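Long-range contacts in outer membrane protein OMP121 (Bacteroides thetaiotaomicron, PDB 5FQ8), which belongs to the TonB-dependent receptors of the outer membrane, binds calcium, and probably imports a substrate into the periplasm: residues 310-314 and 383-387; 403-407 and 455-459; 483-489 and 517-523. All coordinates share one frame; numbering follows the deposited sequence.

Interaction 1: residues 310-314 and 383-387; sequences SSLNY and RFYGK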
# COMPACT_ATOMS: atom_id res chain seq x y z
N SER B 310 23.89 -22.32 -27.43
CA SER B 310 22.93 -21.52 -26.70
C SER B 310 22.38 -22.32 -25.53
O SER B 310 22.11 -23.51 -25.66
CB SER B 310 21.80 -21.07 -27.60
OG SER B 310 20.73 -20.64 -26.79
N SER B 311 22.18 -21.63 -24.41
CA SER B 311 21.66 -22.22 -23.19
C SER B 311 20.54 -21.33 -22.69
O SER B 311 20.71 -20.11 -22.65
CB SER B 311 22.77 -22.33 -22.14
OG SER B 311 22.28 -22.76 -20.88
N LEU B 312 19.40 -21.91 -22.33
CA LEU B 312 18.27 -21.15 -21.80
C LEU B 312 17.61 -21.91 -20.66
O LEU B 312 17.24 -23.07 -20.82
CB LEU B 312 17.23 -20.86 -22.89
CG LEU B 312 17.68 -20.16 -24.16
CD1 LEU B 312 16.56 -20.13 -25.13
CD2 LEU B 312 18.13 -18.77 -23.86
N ASN B 313 17.43 -21.24 -19.53
CA ASN B 313 16.99 -21.88 -18.31
C ASN B 313 15.88 -21.06 -17.67
O ASN B 313 15.94 -19.84 -17.67
CB ASN B 313 18.15 -22.01 -17.32
CG ASN B 313 19.42 -22.47 -17.99
OD1 ASN B 313 19.77 -23.63 -17.91
ND2 ASN B 313 20.12 -21.57 -18.64
N TYR B 314 14.88 -21.75 -17.13
CA TYR B 314 13.80 -21.13 -16.38
C TYR B 314 13.78 -21.75 -15.00
O TYR B 314 13.99 -22.95 -14.85
CB TYR B 314 12.46 -21.33 -17.09
CG TYR B 314 11.20 -21.11 -16.27
CD1 TYR B 314 10.61 -19.87 -16.21
CD2 TYR B 314 10.59 -22.14 -15.59
CE1 TYR B 314 9.46 -19.66 -15.48
CE2 TYR B 314 9.43 -21.94 -14.87
CZ TYR B 314 8.88 -20.70 -14.82
OH TYR B 314 7.74 -20.49 -14.09
N ARG B 383 12.07 -16.87 -13.00
CA ARG B 383 13.40 -16.43 -13.40
C ARG B 383 13.81 -17.07 -14.71
O ARG B 383 13.70 -18.29 -14.86
CB ARG B 383 14.43 -16.78 -12.33
CG ARG B 383 15.85 -16.48 -12.74
CD ARG B 383 16.81 -16.69 -11.59
NE ARG B 383 18.18 -16.37 -11.95
CZ ARG B 383 19.21 -16.63 -11.18
NH1 ARG B 383 19.01 -17.22 -10.02
NH2 ARG B 383 20.44 -16.33 -11.56
N PHE B 384 14.32 -16.27 -15.63
CA PHE B 384 14.84 -16.76 -16.89
C PHE B 384 16.27 -16.27 -17.07
O PHE B 384 16.54 -15.08 -16.92
CB PHE B 384 13.96 -16.30 -18.06
CG PHE B 384 14.62 -16.45 -19.38
CD1 PHE B 384 14.66 -17.68 -20.01
CD2 PHE B 384 15.24 -15.38 -19.99
CE1 PHE B 384 15.28 -17.83 -21.23
CE2 PHE B 384 15.87 -15.53 -21.20
CZ PHE B 384 15.90 -16.76 -21.83
N TYR B 385 17.18 -17.18 -17.39
CA TYR B 385 18.53 -16.78 -17.70
C TYR B 385 19.06 -17.64 -18.83
O TYR B 385 18.54 -18.72 -19.09
CB TYR B 385 19.45 -16.84 -16.47
CG TYR B 385 19.63 -18.20 -15.86
CD1 TYR B 385 18.68 -18.73 -15.01
CD2 TYR B 385 20.77 -18.93 -16.10
CE1 TYR B 385 18.86 -19.97 -14.44
CE2 TYR B 385 20.96 -20.16 -15.55
CZ TYR B 385 20.01 -20.68 -14.72
OH TYR B 385 20.19 -21.92 -14.15
N GLY B 386 20.10 -17.16 -19.50
CA GLY B 386 20.71 -17.97 -20.53
C GLY B 386 21.88 -17.28 -21.19
O GLY B 386 22.32 -16.22 -20.75
N LYS B 387 22.38 -17.89 -22.27
CA LYS B 387 23.48 -17.28 -23.00
C LYS B 387 23.43 -17.69 -24.46
O LYS B 387 22.76 -18.64 -24.84
CB LYS B 387 24.82 -17.67 -22.40
CG LYS B 387 25.31 -19.02 -22.80
CD LYS B 387 26.80 -18.98 -23.03
CE LYS B 387 27.30 -20.22 -23.74
NZ LYS B 387 28.78 -20.28 -23.80

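Interaction 2: residues 403-407 and 455-459; sequences RMGLD and REINQ. With KR0 (3-decanoyloxypropyl decanoate), chain K; C8E ((hydroxyethyloxy)tri(ethyloxy)octane), chain U.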
# COMPACT_ATOMS: atom_id res chain seq x y z
N ARG B 403 29.95 -13.73 -26.72
CA ARG B 403 29.10 -14.37 -25.73
C ARG B 403 28.26 -13.31 -25.05
O ARG B 403 28.77 -12.24 -24.71
CB ARG B 403 29.94 -15.12 -24.71
CG ARG B 403 29.17 -15.61 -23.53
CD ARG B 403 30.13 -15.91 -22.41
NE ARG B 403 31.23 -16.71 -22.90
CZ ARG B 403 32.47 -16.66 -22.43
NH1 ARG B 403 32.76 -15.83 -21.44
NH2 ARG B 403 33.40 -17.44 -22.95
N MET B 404 26.99 -13.60 -24.85
CA MET B 404 26.03 -12.65 -24.31
C MET B 404 25.16 -13.37 -23.31
O MET B 404 24.64 -14.45 -23.60
CB MET B 404 25.16 -12.03 -25.41
CG MET B 404 23.92 -11.30 -24.89
SD MET B 404 23.09 -10.29 -26.13
CE MET B 404 21.69 -9.72 -25.19
N GLY B 405 25.00 -12.80 -22.13
CA GLY B 405 24.18 -13.39 -21.09
C GLY B 405 23.04 -12.47 -20.71
O GLY B 405 23.17 -11.25 -20.76
N LEU B 406 21.92 -13.08 -20.34
CA LEU B 406 20.76 -12.37 -19.83
C LEU B 406 20.22 -13.15 -18.65
O LEU B 406 20.09 -14.36 -18.72
CB LEU B 406 19.67 -12.23 -20.89
CG LEU B 406 18.40 -11.52 -20.45
CD1 LEU B 406 18.54 -10.09 -20.78
CD2 LEU B 406 17.20 -12.08 -21.13
N ASP B 407 19.91 -12.44 -17.56
CA ASP B 407 19.33 -13.04 -16.37
C ASP B 407 18.30 -12.06 -15.82
O ASP B 407 18.65 -10.93 -15.48
CB ASP B 407 20.42 -13.36 -15.34
CG ASP B 407 19.97 -14.33 -14.27
OD1 ASP B 407 18.77 -14.44 -14.00
OD2 ASP B 407 20.84 -14.98 -13.68
N ARG B 455 17.37 -7.61 -13.29
CA ARG B 455 17.80 -7.86 -14.65
C ARG B 455 19.26 -7.49 -14.84
O ARG B 455 19.67 -6.37 -14.54
CB ARG B 455 16.91 -7.09 -15.62
CG ARG B 455 17.22 -7.24 -17.07
CD ARG B 455 16.04 -6.80 -17.89
NE ARG B 455 16.28 -7.01 -19.31
CZ ARG B 455 16.66 -6.06 -20.15
NH1 ARG B 455 16.83 -4.82 -19.72
NH2 ARG B 455 16.85 -6.35 -21.43
N GLU B 456 20.06 -8.43 -15.34
CA GLU B 456 21.46 -8.17 -15.62
C GLU B 456 21.77 -8.61 -17.04
O GLU B 456 21.19 -9.57 -17.54
CB GLU B 456 22.38 -8.88 -14.65
CG GLU B 456 21.92 -8.86 -13.19
CD GLU B 456 22.85 -9.62 -12.27
OE1 GLU B 456 23.79 -10.24 -12.80
OE2 GLU B 456 22.65 -9.59 -11.04
N ILE B 457 22.67 -7.89 -17.69
CA ILE B 457 23.06 -8.24 -19.05
C ILE B 457 24.57 -8.16 -19.14
O ILE B 457 25.17 -7.18 -18.69
CB ILE B 457 22.42 -7.33 -20.11
CG1 ILE B 457 20.95 -7.64 -20.25
CG2 ILE B 457 23.11 -7.52 -21.44
CD1 ILE B 457 20.25 -6.70 -21.18
N ASN B 458 25.18 -9.18 -19.72
CA ASN B 458 26.62 -9.24 -19.84
C ASN B 458 26.99 -9.57 -21.27
O ASN B 458 26.41 -10.48 -21.86
CB ASN B 458 27.20 -10.26 -18.88
CG ASN B 458 28.68 -10.11 -18.72
OD1 ASN B 458 29.15 -9.16 -18.10
ND2 ASN B 458 29.43 -11.05 -19.28
N GLN B 459 27.94 -8.83 -21.82
CA GLN B 459 28.36 -9.07 -23.19
C GLN B 459 29.88 -9.08 -23.24
O GLN B 459 30.53 -8.19 -22.70
CB GLN B 459 27.79 -8.02 -24.13
CG GLN B 459 26.30 -8.13 -24.22
CD GLN B 459 25.75 -7.53 -25.46
OE1 GLN B 459 26.46 -6.87 -26.21
NE2 GLN B 459 24.46 -7.75 -25.71
C1 KR0 K . 26.55 -2.13 -22.34
O1 KR0 K . 27.35 -2.70 -23.38
C2 KR0 K . 26.04 -3.29 -21.51
C3 KR0 K . 24.55 -3.49 -21.73
C4 KR0 K . 21.74 -4.37 -27.11
O4 KR0 K . 24.26 -4.07 -23.00
C5 KR0 K . 22.87 -4.06 -23.42
C6 KR0 K . 22.67 -5.54 -27.45
C7 KR0 K . 26.89 -2.70 -24.76
C8 KR0 K . 22.13 -6.49 -28.51
O8 KR0 K . 22.06 -3.55 -22.68
C9 KR0 K . 23.05 -7.71 -28.72
O9 KR0 K . 26.41 -1.69 -25.23
C10 KR0 K . 22.41 -4.68 -24.72
C11 KR0 K . 22.14 -3.65 -25.82
C12 KR0 K . 27.01 -3.92 -25.62
C13 KR0 K . 27.53 -3.52 -27.00
C14 KR0 K . 22.76 -8.46 -30.02
C15 KR0 K . 23.39 -9.85 -30.06
C16 KR0 K . 22.91 -10.68 -31.23
C17 KR0 K . 28.15 -4.70 -27.74
C18 KR0 K . 27.21 -5.33 -28.76
C19 KR0 K . 27.85 -6.59 -29.33
C20 KR0 K . 27.17 -7.12 -30.59
C21 KR0 K . 27.83 -8.42 -31.06
C22 KR0 K . 27.50 -8.74 -32.51
C23 KR0 K . 27.89 -10.15 -32.93
C8 C8E U . 17.89 -5.62 -24.24
O9 C8E U . 17.73 -7.01 -24.01
C10 C8E U . 18.33 -7.72 -25.06
C11 C8E U . 17.59 -9.02 -25.37
O12 C8E U . 18.56 -9.94 -25.83
C13 C8E U . 18.05 -11.21 -26.17
C14 C8E U . 19.23 -12.17 -26.32
O15 C8E U . 19.79 -12.46 -25.05
C16 C8E U . 20.63 -13.58 -25.10
O HOH W 1 29.11 -12.95 -21.77

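Interaction 3: residues 483-489 and 517-523; sequences NERKVSY and HMELRRL. With KR0 (3-decanoyloxypropyl decanoate), chain K.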
# COMPACT_ATOMS: atom_id res chain seq x y z
N ASN B 483 28.59 -4.59 -18.95
CA ASN B 483 27.71 -5.09 -17.90
C ASN B 483 26.62 -4.07 -17.60
O ASN B 483 26.85 -2.86 -17.64
CB ASN B 483 28.52 -5.39 -16.65
CG ASN B 483 27.75 -6.19 -15.65
OD1 ASN B 483 27.42 -5.72 -14.56
ND2 ASN B 483 27.44 -7.42 -16.02
N GLU B 484 25.42 -4.57 -17.30
CA GLU B 484 24.29 -3.72 -16.96
C GLU B 484 23.43 -4.47 -15.96
O GLU B 484 22.87 -5.50 -16.29
CB GLU B 484 23.49 -3.35 -18.20
CG GLU B 484 22.47 -2.25 -17.96
CD GLU B 484 21.46 -2.12 -19.07
OE1 GLU B 484 20.49 -2.90 -19.09
OE2 GLU B 484 21.64 -1.24 -19.93
N ARG B 485 23.32 -3.95 -14.75
CA ARG B 485 22.55 -4.61 -13.70
C ARG B 485 21.46 -3.67 -13.22
O ARG B 485 21.72 -2.49 -12.98
CB ARG B 485 23.46 -5.05 -12.55
CG ARG B 485 24.42 -6.16 -12.92
CD ARG B 485 25.24 -6.65 -11.75
NE ARG B 485 26.46 -5.88 -11.60
CZ ARG B 485 27.15 -5.83 -10.48
NH1 ARG B 485 26.73 -6.52 -9.44
NH2 ARG B 485 28.25 -5.11 -10.40
N LYS B 486 20.24 -4.18 -13.10
CA LYS B 486 19.09 -3.35 -12.77
C LYS B 486 18.20 -4.10 -11.80
O LYS B 486 17.94 -5.28 -11.98
CB LYS B 486 18.31 -2.95 -14.02
CG LYS B 486 17.08 -2.10 -13.79
CD LYS B 486 16.35 -1.84 -15.10
CE LYS B 486 15.18 -0.91 -14.91
NZ LYS B 486 14.34 -0.77 -16.13
N VAL B 487 17.73 -3.41 -10.78
CA VAL B 487 16.74 -3.96 -9.89
C VAL B 487 15.70 -2.88 -9.66
O VAL B 487 16.03 -1.70 -9.65
CB VAL B 487 17.37 -4.46 -8.57
CG1 VAL B 487 18.24 -3.40 -7.99
CG2 VAL B 487 16.33 -4.86 -7.58
N SER B 488 14.44 -3.29 -9.55
CA SER B 488 13.39 -2.38 -9.15
C SER B 488 12.34 -3.18 -8.41
O SER B 488 12.30 -4.40 -8.51
CB SER B 488 12.79 -1.63 -10.35
OG SER B 488 11.79 -2.38 -11.03
N TYR B 489 11.52 -2.50 -7.63
CA TYR B 489 10.40 -3.18 -7.01
C TYR B 489 9.28 -2.19 -6.78
O TYR B 489 9.44 -0.99 -6.98
CB TYR B 489 10.79 -3.88 -5.69
CG TYR B 489 11.18 -2.97 -4.55
CD1 TYR B 489 10.22 -2.30 -3.81
CD2 TYR B 489 12.50 -2.82 -4.19
CE1 TYR B 489 10.57 -1.49 -2.79
CE2 TYR B 489 12.85 -2.01 -3.16
CZ TYR B 489 11.89 -1.34 -2.46
OH TYR B 489 12.24 -0.53 -1.42
N HIS B 517 11.05 1.60 -5.84
CA HIS B 517 12.51 1.68 -5.81
C HIS B 517 13.11 1.09 -7.08
O HIS B 517 12.57 0.16 -7.65
CB HIS B 517 13.07 0.95 -4.60
CG HIS B 517 14.55 1.07 -4.45
ND1 HIS B 517 15.15 2.16 -3.87
CD2 HIS B 517 15.55 0.25 -4.83
CE1 HIS B 517 16.46 2.00 -3.89
NE2 HIS B 517 16.73 0.85 -4.47
N MET B 518 14.25 1.64 -7.50
CA MET B 518 14.95 1.16 -8.69
C MET B 518 16.41 1.58 -8.66
O MET B 518 16.70 2.73 -8.36
CB MET B 518 14.32 1.70 -9.97
CG MET B 518 15.21 1.49 -11.17
SD MET B 518 15.23 2.84 -12.31
CE MET B 518 16.79 2.60 -13.11
N GLU B 519 17.32 0.66 -9.01
CA GLU B 519 18.73 0.97 -9.19
C GLU B 519 19.21 0.50 -10.55
O GLU B 519 18.72 -0.49 -11.09
CB GLU B 519 19.61 0.32 -8.14
CG GLU B 519 19.13 0.39 -6.74
CD GLU B 519 20.01 -0.39 -5.84
OE1 GLU B 519 20.73 -1.24 -6.37
OE2 GLU B 519 20.00 -0.15 -4.62
N LEU B 520 20.23 1.18 -11.07
CA LEU B 520 20.81 0.82 -12.36
C LEU B 520 22.28 1.19 -12.37
O LEU B 520 22.65 2.28 -11.95
CB LEU B 520 20.08 1.53 -13.49
CG LEU B 520 20.54 1.25 -14.91
CD1 LEU B 520 20.20 -0.16 -15.25
CD2 LEU B 520 19.84 2.18 -15.86
N ARG B 521 23.11 0.27 -12.84
CA ARG B 521 24.55 0.49 -12.87
C ARG B 521 25.12 -0.14 -14.11
O ARG B 521 24.65 -1.18 -14.56
CB ARG B 521 25.22 -0.10 -11.64
CG ARG B 521 25.00 -1.58 -11.50
CD ARG B 521 25.53 -2.12 -10.20
NE ARG B 521 26.95 -1.85 -10.05
CZ ARG B 521 27.59 -1.93 -8.89
NH1 ARG B 521 26.92 -2.26 -7.81
NH2 ARG B 521 28.88 -1.66 -8.83
N ARG B 522 26.13 0.49 -14.67
CA ARG B 522 26.74 0.02 -15.89
C ARG B 522 28.25 -0.00 -15.75
O ARG B 522 28.84 0.76 -14.97
CB ARG B 522 26.34 0.88 -17.08
CG ARG B 522 24.91 0.69 -17.49
CD ARG B 522 24.56 1.46 -18.75
NE ARG B 522 23.19 1.17 -19.14
CZ ARG B 522 22.23 2.08 -19.28
NH1 ARG B 522 22.50 3.36 -19.08
NH2 ARG B 522 21.02 1.71 -19.63
N LEU B 523 28.88 -0.90 -16.49
CA LEU B 523 30.32 -1.05 -16.47
C LEU B 523 30.78 -1.49 -17.85
O LEU B 523 30.12 -2.29 -18.50
CB LEU B 523 30.76 -2.06 -15.42
CG LEU B 523 32.25 -2.37 -15.33
CD1 LEU B 523 32.93 -1.40 -14.40
CD2 LEU B 523 32.44 -3.76 -14.85
C1 KR0 K . 26.55 -2.13 -22.34
O1 KR0 K . 27.35 -2.70 -23.38
C2 KR0 K . 26.04 -3.29 -21.51
C3 KR0 K . 24.55 -3.49 -21.73
C4 KR0 K . 21.74 -4.37 -27.11
O4 KR0 K . 24.26 -4.07 -23.00
C5 KR0 K . 22.87 -4.06 -23.42
C6 KR0 K . 22.67 -5.54 -27.45
C7 KR0 K . 26.89 -2.70 -24.76
C8 KR0 K . 22.13 -6.49 -28.51
O8 KR0 K . 22.06 -3.55 -22.68
C9 KR0 K . 23.05 -7.71 -28.72
O9 KR0 K . 26.41 -1.69 -25.23
C10 KR0 K . 22.41 -4.68 -24.72
C11 KR0 K . 22.14 -3.65 -25.82
C12 KR0 K . 27.01 -3.92 -25.62
C13 KR0 K . 27.53 -3.52 -27.00
C14 KR0 K . 22.76 -8.46 -30.02
C15 KR0 K . 23.39 -9.85 -30.06
C16 KR0 K . 22.91 -10.68 -31.23
C17 KR0 K . 28.15 -4.70 -27.74
C18 KR0 K . 27.21 -5.33 -28.76
C19 KR0 K . 27.85 -6.59 -29.33
C20 KR0 K . 27.17 -7.12 -30.59
C21 KR0 K . 27.83 -8.42 -31.06
C22 KR0 K . 27.50 -8.74 -32.51
C23 KR0 K . 27.89 -10.15 -32.93

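Interaction 1: residues 310-314 and 383-387
The ring of Tyr385 lies against the side chain of Asn313. Asn313 CB sits over one face of that ring, 3.7 Å from its centroid and set toward the rim, which makes a CH-pi contact. The Asn313 amide continues the same layer, with its plane only 13° from that of the ring. CG of Tyr385 stands between its backbone N and carbonyl carbon (chi1 62°), and this swings the ring back over the neighbouring strand. The edge of the Phe384 ring is met by a methyl: Leu312 CD2 lies near the ring plane, 3.6 Å from Phe384 CZ.

The two strands run antiparallel. Asn313 and Tyr385 form a hydrogen-bonded pair, as do Ser311 and Lys387. Asn313 N gives a 2.8 Å bond to Tyr385 O. The same oxygen takes a second bond, 3.3 Å, from Asn313 ND2, which approaches from above the carbonyl plane. Asn313 OD1 is held by Ser296 of the next strand, so both ends of the amide are fixed. A serine in place of Tyr385 would remove the ring, and the Asn313 side chain would probably lose the flat surface it rests on, with a gap opened beside it.

The sheet has two unlike sides here. Arg383 pairs with Asp407, and Lys387 NZ bonds to Asp105 O. Tyr385 packs on Leu109, within the plug sequence. Leu312, Tyr314 and Phe384 point to the other side, where Tyr314, Phe384 and Leu312 of the second subunit meet them. This is the pattern of a barrel wall. Polar and aromatic groups, with the Asn313 amide bonded at both ends, line the plug side, while aliphatic and aromatic groups form the outer, subunit-facing side.

Interaction 2: residues 403-407 and 455-459
Ile457 packs beside Leu406, and both side chains point the same way from the sheet. Ile457 CB lies 4.0 Å from Gly405 O. Its CG2 branch stays near that oxygen and also comes within 4.0 Å of KR0 O4. Its CG1 branch turns to the neighbouring strand, where it meets Leu406 CD1 at 3.5 Å. CG1 is anti to the carbonyl carbon (chi1 -72°), and the chain runs on extended, so CD1 reaches outward. There Ile457 CD1 touches Leu406 CD1, approaches C8E O9, and lies over one face of the Arg455 guanidinium. Arg455 NH2 is 2.8 Å from the same ether oxygen, C8E O9, which sits at the guanidinium edge.

Further along this side, Met404 and Gln459 run side by side toward the KR0 chains. Gly405 and Asn458 form a hydrogen-bonded pair, with Gly405 N to Asn458 O at 2.7 Å and nearly straight (170°). Asp407 and Glu456 form the next such pair.

On the Asp407 side a water takes a bond from Asn458 ND2. The two acids keep apart, Asp407 OD2 being 5.7 Å from Glu456 OE1. Asn110 in the plug sequence bonds to both. This side of the wall offers Met404, Leu406 and Ile457 to lipid and detergent, with Arg455 and Gln459 at its ends. The other turns acids to the plug, where Arg383 probably offsets part of their charge.

Interaction 3: residues 483-489 and 517-523
Two arginines lie flat on each other across the strands. The guanidinium groups of Arg485 and Arg521 are stacked, with centres 4.2 Å apart and planes at 23°. Arg485 NH2 sits over a face of the Arg521 group, 3.5 Å from Arg521 NE. Like charges would be expected to resist this. Arg521 NH2 forms a salt bridge with Asp597, which probably eases it. Arg485 NE bonds to the neutral Asn483 OD1 at 3.1 Å, which orients the group without cancelling its charge. Both chains bend at chi3, which turns their ends side by side.

Glu484 and Arg522 form a salt bridge on the reverse side of the sheet. Arg522 NE and NH2 both reach one oxygen, Glu484 OE2, each at 3.0 Å. That oxygen lies in the guanidinium plane, but both nitrogens approach from one face of the carboxylate. Leu520 CD2 lies over a face of the Arg522 group, and KR0 lies close to Glu484.

The segments are neighbouring antiparallel strands of the transmembrane beta barrel of a TonB-dependent receptor. Hydrogen-bonded pairs recur from Asn483 and Leu523 to Tyr489 and His517, with a non-hydrogen-bonded pair between each two. The chain of another protein packs on Met518, Leu520 and Arg522.

At the far end, His517 CB sits over the Tyr489 ring, 3.6 Å from its centroid. The two rings themselves barely overlap. CG of Tyr489 lies between its backbone N and carbonyl carbon (chi1 67°), which brings the ring across to His517. Val487 CG1 runs alongside the Glu519 chain, 3.7 Å from Glu519 OE1. Lys486 CB meets Leu520 CD1 at 3.6 Å, where the two side chains cross.

In the fold
All three interactions join adjacent antiparallel strands of the barrel wall. Strand 376-394 of interaction 1 lies next to strand 398-417 of interaction 2, and strand 446-469 of interaction 2 next to strand 472-495 of interaction 3. Backbone bonds link both junctions: Gly386 N to Leu406 O, and Ile457 N to Glu484 O. Interactions 1 and 2 are largely buried, whereas interaction 3 is a surface contact. All three touch the second subunit, but interaction 1 does so with aromatic rings. Interactions 2 and 3 share KR0. Charged pairs within the contact mark interaction 3, while interactions 1 and 2 send their charges elsewhere, partly to each other.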